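Local coordinates for Cgl0159-like domain-containing protein (Corynebacterium glutamicum, PDB 3FOK), which is of unknown function but probably adopts an aldolase-like barrel fold and may be an enzyme, at the interface of chains A and B. Coordinates in Å, arbitrary orientation; residue numbers count along the deposited sequence, not the author numbering. Chains: chain A/B, uncharacterized protein Cgl0159.

Contact 1: the interface of chains A and B. Residues chain A 151, 153, 162, 208; chain B 52-53, 55, 116, 118.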
loop_
_atom_site.group_PDB
_atom_site.type_symbol
_atom_site.label_atom_id
_atom_site.label_comp_id
_atom_site.label_asym_id
_atom_site.label_seq_id
_atom_site.Cartn_x
_atom_site.Cartn_y
_atom_site.Cartn_z
ATOM N N ILE A 151 13.274 9.840 15.624
ATOM C CA ILE A 151 11.944 9.714 16.190
ATOM C C ILE A 151 11.372 11.052 16.644
ATOM O O ILE A 151 11.765 11.590 17.682
ATOM C CB ILE A 151 11.982 8.733 17.382
ATOM C CG1 ILE A 151 12.562 7.394 16.912
ATOM C CG2 ILE A 151 10.599 8.568 17.977
ATOM C CD1 ILE A 151 12.852 6.407 18.019
ATOM N N LEU A 153 8.139 12.677 17.919
ATOM C CA LEU A 153 6.825 12.429 18.499
ATOM C C LEU A 153 5.659 13.262 17.975
ATOM O O LEU A 153 4.513 12.835 18.056
ATOM C CB LEU A 153 6.901 12.572 20.017
ATOM C CG LEU A 153 7.810 11.565 20.722
ATOM C CD1 LEU A 153 7.770 11.798 22.224
ATOM C CD2 LEU A 153 7.357 10.148 20.393
ATOM N N LEU A 162 9.340 4.066 11.493
ATOM C CA LEU A 162 9.552 3.051 12.515
ATOM C C LEU A 162 9.243 1.683 11.913
ATOM O O LEU A 162 10.002 0.728 12.084
ATOM C CB LEU A 162 8.643 3.301 13.722
ATOM C CG LEU A 162 8.929 4.546 14.565
ATOM C CD1 LEU A 162 7.834 4.724 15.609
ATOM C CD2 LEU A 162 10.289 4.412 15.232
ATOM N N ILE A 208 13.698 2.471 22.223
ATOM C CA ILE A 208 12.753 2.336 21.127
ATOM C C ILE A 208 13.376 1.599 19.947
ATOM O O ILE A 208 12.813 0.624 19.451
ATOM C CB ILE A 208 12.241 3.723 20.659
ATOM C CG1 ILE A 208 11.386 4.357 21.762
ATOM C CG2 ILE A 208 11.434 3.577 19.371
ATOM C CD1 ILE A 208 11.000 5.788 21.497
ATOM N N PRO B 52 9.458 -0.523 27.381
ATOM C CA PRO B 52 10.533 0.314 26.833
ATOM C C PRO B 52 10.439 0.552 25.329
ATOM O O PRO B 52 10.514 1.690 24.867
ATOM C CB PRO B 52 11.792 -0.457 27.218
ATOM C CG PRO B 52 11.405 -1.091 28.511
ATOM C CD PRO B 52 10.019 -1.605 28.211
ATOM N N ALA B 53 10.274 -0.530 24.574
ATOM C CA ALA B 53 10.185 -0.459 23.122
ATOM C C ALA B 53 9.083 0.475 22.628
ATOM O O ALA B 53 9.088 0.899 21.472
ATOM C CB ALA B 53 9.971 -1.852 22.551
ATOM N N GLY B 55 8.519 3.303 24.140
ATOM C CA GLY B 55 8.908 4.612 24.630
ATOM C C GLY B 55 8.311 4.953 25.982
ATOM O O GLY B 55 8.151 6.126 26.313
ATOM N N GLY B 116 4.514 0.505 17.643
ATOM C CA GLY B 116 4.507 1.741 16.880
ATOM C C GLY B 116 3.883 2.954 17.544
ATOM O O GLY B 116 4.389 4.070 17.395
ATOM N N LEU B 118 4.015 4.983 19.910
ATOM C CA LEU B 118 4.879 5.473 20.974
ATOM C C LEU B 118 4.184 6.386 21.970
ATOM O O LEU B 118 3.331 7.189 21.612
ATOM C CB LEU B 118 6.078 6.205 20.375
ATOM C CG LEU B 118 6.975 5.379 19.450
ATOM C CD1 LEU B 118 8.087 6.263 18.907
ATOM C CD2 LEU B 118 7.555 4.192 20.207
HETATM O O HOH W 1 10.231 -0.311 19.326
#

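Contact 2: the interface of chains A and B. Residues chain A 170, 213-214; chain B 92, 131-133, 136.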
loop_
_atom_site.group_PDB
_atom_site.type_symbol
_atom_site.label_atom_id
_atom_site.label_comp_id
_atom_site.label_asym_id
_atom_site.label_seq_id
_atom_site.Cartn_x
_atom_site.Cartn_y
_atom_site.Cartn_z
ATOM N N ASN A 170 14.153 -7.007 10.094
ATOM C CA ASN A 170 13.632 -8.345 9.821
ATOM C C ASN A 170 14.516 -8.995 8.767
ATOM O O ASN A 170 15.044 -10.089 8.961
ATOM C CB ASN A 170 12.207 -8.284 9.265
ATOM C CG ASN A 170 11.173 -7.899 10.309
ATOM O OD1 ASN A 170 9.987 -7.763 9.995
ATOM N ND2 ASN A 170 11.609 -7.727 11.551
ATOM N N GLY A 213 12.124 -4.662 14.924
ATOM C CA GLY A 213 12.537 -5.884 14.258
ATOM C C GLY A 213 11.952 -7.096 14.958
ATOM O O GLY A 213 11.547 -7.005 16.114
ATOM N N ASN A 214 11.909 -8.232 14.267
ATOM C CA ASN A 214 11.358 -9.451 14.845
ATOM C C ASN A 214 12.463 -10.367 15.346
ATOM O O ASN A 214 12.219 -11.502 15.750
ATOM C CB ASN A 214 10.504 -10.187 13.807
ATOM C CG ASN A 214 11.313 -10.685 12.621
ATOM O OD1 ASN A 214 10.775 -11.322 11.717
ATOM N ND2 ASN A 214 12.607 -10.407 12.622
ATOM N N PRO B 92 11.462 -8.529 20.972
ATOM C CA PRO B 92 12.616 -9.366 20.620
ATOM C C PRO B 92 13.937 -9.061 21.334
ATOM O O PRO B 92 14.693 -9.982 21.648
ATOM C CB PRO B 92 12.723 -9.190 19.107
ATOM C CG PRO B 92 11.296 -8.993 18.703
ATOM C CD PRO B 92 10.790 -8.034 19.757
ATOM N N GLY B 131 7.464 -5.151 16.041
ATOM C CA GLY B 131 8.270 -6.154 16.717
ATOM C C GLY B 131 8.179 -7.552 16.141
ATOM O O GLY B 131 8.458 -7.773 14.965
ATOM N N TYR B 132 7.807 -8.503 16.987
ATOM C CA TYR B 132 7.658 -9.892 16.574
ATOM C C TYR B 132 6.526 -10.048 15.570
ATOM O O TYR B 132 5.541 -9.315 15.608
ATOM C CB TYR B 132 7.314 -10.777 17.779
ATOM C CG TYR B 132 8.481 -11.325 18.568
ATOM C CD1 TYR B 132 9.331 -12.288 18.019
ATOM C CD2 TYR B 132 8.709 -10.916 19.883
ATOM C CE1 TYR B 132 10.374 -12.834 18.763
ATOM C CE2 TYR B 132 9.747 -11.452 20.635
ATOM C CZ TYR B 132 10.576 -12.410 20.071
ATOM O OH TYR B 132 11.598 -12.946 20.821
ATOM N N ASN B 133 6.685 -10.994 14.654
ATOM C CA ASN B 133 5.630 -11.321 13.709
ATOM C C ASN B 133 5.515 -12.834 13.829
ATOM O O ASN B 133 6.424 -13.485 14.347
ATOM C CB ASN B 133 5.944 -10.874 12.267
ATOM C CG ASN B 133 7.275 -11.387 11.747
ATOM O OD1 ASN B 133 7.826 -12.370 12.247
ATOM N ND2 ASN B 133 7.791 -10.724 10.717
ATOM N N SER B 136 8.614 -15.128 12.629
ATOM C CA SER B 136 9.776 -15.240 13.507
ATOM C C SER B 136 9.468 -15.961 14.815
ATOM O O SER B 136 10.345 -16.596 15.399
ATOM C CB SER B 136 10.350 -13.856 13.817
ATOM O OG SER B 136 9.514 -13.131 14.709
HETATM O O HOH W 2 9.119 -6.248 12.827
#

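Contact 3: the interface of chains A and B. Residues chain A 200, 203, 231; chain B 63, 67.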
loop_
_atom_site.group_PDB
_atom_site.type_symbol
_atom_site.label_atom_id
_atom_site.label_comp_id
_atom_site.label_asym_id
_atom_site.label_seq_id
_atom_site.Cartn_x
_atom_site.Cartn_y
_atom_site.Cartn_z
ATOM N N ASP A 200 18.743 11.841 28.655
ATOM C CA ASP A 200 17.504 11.077 28.695
ATOM C C ASP A 200 16.860 10.829 27.335
ATOM O O ASP A 200 16.225 9.792 27.133
ATOM C CB ASP A 200 16.501 11.742 29.634
ATOM C CG ASP A 200 16.885 11.584 31.092
ATOM O OD1 ASP A 200 17.204 10.447 31.498
ATOM O OD2 ASP A 200 16.866 12.588 31.836
ATOM N N ILE A 203 18.745 8.005 25.644
ATOM C CA ILE A 203 18.371 6.755 26.284
ATOM C C ILE A 203 17.006 6.280 25.792
ATOM O O ILE A 203 16.828 5.099 25.472
ATOM C CB ILE A 203 18.356 6.914 27.817
ATOM C CG1 ILE A 203 19.797 7.014 28.329
ATOM C CG2 ILE A 203 17.623 5.743 28.474
ATOM C CD1 ILE A 203 19.920 7.281 29.810
ATOM N N ARG A 231 25.810 6.102 31.484
ATOM C CA ARG A 231 24.450 5.998 31.892
ATOM C C ARG A 231 23.643 5.733 30.624
ATOM O O ARG A 231 22.615 5.064 30.669
ATOM C CB ARG A 231 24.063 7.305 32.529
ATOM C CG ARG A 231 22.696 7.298 33.118
ATOM C CD ARG A 231 22.413 8.615 33.799
ATOM N NE ARG A 231 20.989 8.910 33.783
ATOM C CZ ARG A 231 20.484 10.092 33.457
ATOM N NH1 ARG A 231 21.287 11.091 33.127
ATOM N NH2 ARG A 231 19.174 10.270 33.445
ATOM N N GLU B 63 12.166 9.096 33.859
ATOM C CA GLU B 63 13.417 8.666 33.245
ATOM C C GLU B 63 13.852 7.287 33.702
ATOM O O GLU B 63 13.600 6.300 33.013
ATOM C CB GLU B 63 14.528 9.691 33.516
ATOM C CG GLU B 63 14.658 10.152 34.965
ATOM C CD GLU B 63 15.788 11.155 35.152
ATOM O OE1 GLU B 63 16.963 10.780 34.950
ATOM O OE2 GLU B 63 15.499 12.323 35.493
ATOM N N ALA B 67 14.786 2.368 32.166
ATOM C CA ALA B 67 15.783 3.042 31.339
ATOM C C ALA B 67 17.084 2.241 31.380
ATOM O O ALA B 67 17.791 2.125 30.376
ATOM C CB ALA B 67 16.022 4.456 31.842
#

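Contact 1: the interface of chains A and B
An apolar knob-into-pocket interface joins two copies of the protein here: B:Leu118, from a loop, enters a surface formed by A:Ile151, A:Leu162 and A:Ile208. It links neighbouring subunits of the five-copy deposited assembly; whether that assembly forms in solution cannot be judged from the structure alone. B:Leu118 carries most of the patch on its side, with 57 Å² hidden of 140 Å² in total. Its CG lies anti to the carbonyl carbon (chi1 -60°) and its second torsion is extended (178°), which drives the CD1 branch forward into the pocket. There CD1 of B:Leu118 is 3.5 Å from CG2 of A:Ile151, whose side chain it crosses at about a right angle. The same methyl meets CD1 of A:Leu162 at 3.6 Å, the two leucines reaching toward each other tip to tip. A:Ile208 also arrives tip to tip, its CD1 3.9 Å from CD1 of B:Leu118, while its CG2 packs against the other branch, CD2. CD1 is thus shared by all three chain A residues, and A:Ile208 spans both branches. A:Ile208 has a second role, laying CG1 3.8 Å from CA of B:Gly55, where the lack of a side chain may ease the approach. A:Leu153 adds a peripheral contact near CB of B:Leu118. Beside the packing, one water joins the backbones, 2.7 Å from O of A:Ile208 and 2.7 Å from O of B:Ala53.

Contact 2: the interface of chains A and B
A:Asn214 projects from its loop into a polar recess shaped by B:Gly131, B:Asn133 and B:Ser136, and 87 Å² of its surface is hidden there. Its CG sits between the backbone N and the carbonyl carbon (chi1 65°), which turns the amide toward chain B. Starting at the root, CB lies 3.4 Å from O of B:Gly131 and also touches OG of B:Ser136, a hydroxyl that gives a weak hydrogen bond to the backbone O of A:Asn214. One atom on, CG packs 3.5 Å from CB of B:Ser136. At the tip, OD1 as modelled could accept a weak, bent hydrogen bond from ND2 of B:Asn133 at 3.2 Å (122° at the hydrogen), the amide planes standing 83° apart. Yet OD1 of A:Asn214 is also 3.2 Å from OD1 of B:Asn133, an acceptor pair; flipping the A:Asn214 amide would put its ND2 there, so that bond is doubtful too. The B:Asn133 assignment has firmer support, since N of B:Ser136 donates to its OD1 at 2.9 Å, while OG of B:Ser136 approaches that oxygen from the opposite face. Nearby, O of A:Gly213 rests 3.3 Å from CG of B:Pro92, a proline that covers the centre of the B:Tyr132 ring. A water bridges the chains, 2.7 Å from O of B:Gly131 and 3.2 Å from ND2 of A:Asn170. With weak direct bonds but extensive burial, the site appears to register chain A against chain B mainly by fit.

Contact 3: the interface of chains A and B
Helices 199-210 and 229-232 of chain A face loop residues of chain B, with A:Asp200 and A:Arg231 meeting B:Glu63 while A:Ile203 touches B:Ala67. B:Glu63 loses the most surface in the patch, 55 Å² of a summed 145 Å². Its CG is placed between the backbone N and the carbonyl carbon (chi1 48°), and the chain then runs extended, carrying the carboxylate to the tip of A:Arg231. A salt bridge forms there between NH2 of the guanidinium and OE1 of B:Glu63, 2.7 Å apart. The two flat groups are inclined by 32° and the side chains meet at about a right angle; the N-H does not point at the oxygen, which makes this an ion pair and not a hydrogen bond. The same NH2 pairs within chain A with OD1 of A:Asp200 at 2.8 Å, an intrachain salt bridge that would help orient the guanidinium. One nitrogen is therefore shared by two carboxylates, whose planes stand 79° apart, with OE1 of B:Glu63 3.5 Å from OD1 of A:Asp200. The arginine would be expected to offset the negative charge of the pair. A:Asp200 also touches aliphatic carbon, its OD1 lying 3.4 Å from CB of B:Glu63. Toward the other side of the patch the contact becomes apolar: CG2 of A:Ile203, the branch anti to the backbone N, packs 3.9 Å from the CB methyl of B:Ala67.

Contact 1 lies between the others, its C-alpha centre about 15 Å from that of contact 2 and about 14 Å from that of contact 3; contacts 2 and 3 are about 24 Å apart. On chain A, helix 199-210 connects contacts 1 and 3 and helix 158-174 connects contacts 1 and 2, while loop 213-214 and helix 229-232 supply much of the polar and charged contact. Chain B answers with loops, the 3-10 turn 52-54 and the starts of helices 92-101 and 134-140. The chains contribute different residues to these patches, which would suit a five-copy assembly, although a pentamer in solution remains an inference.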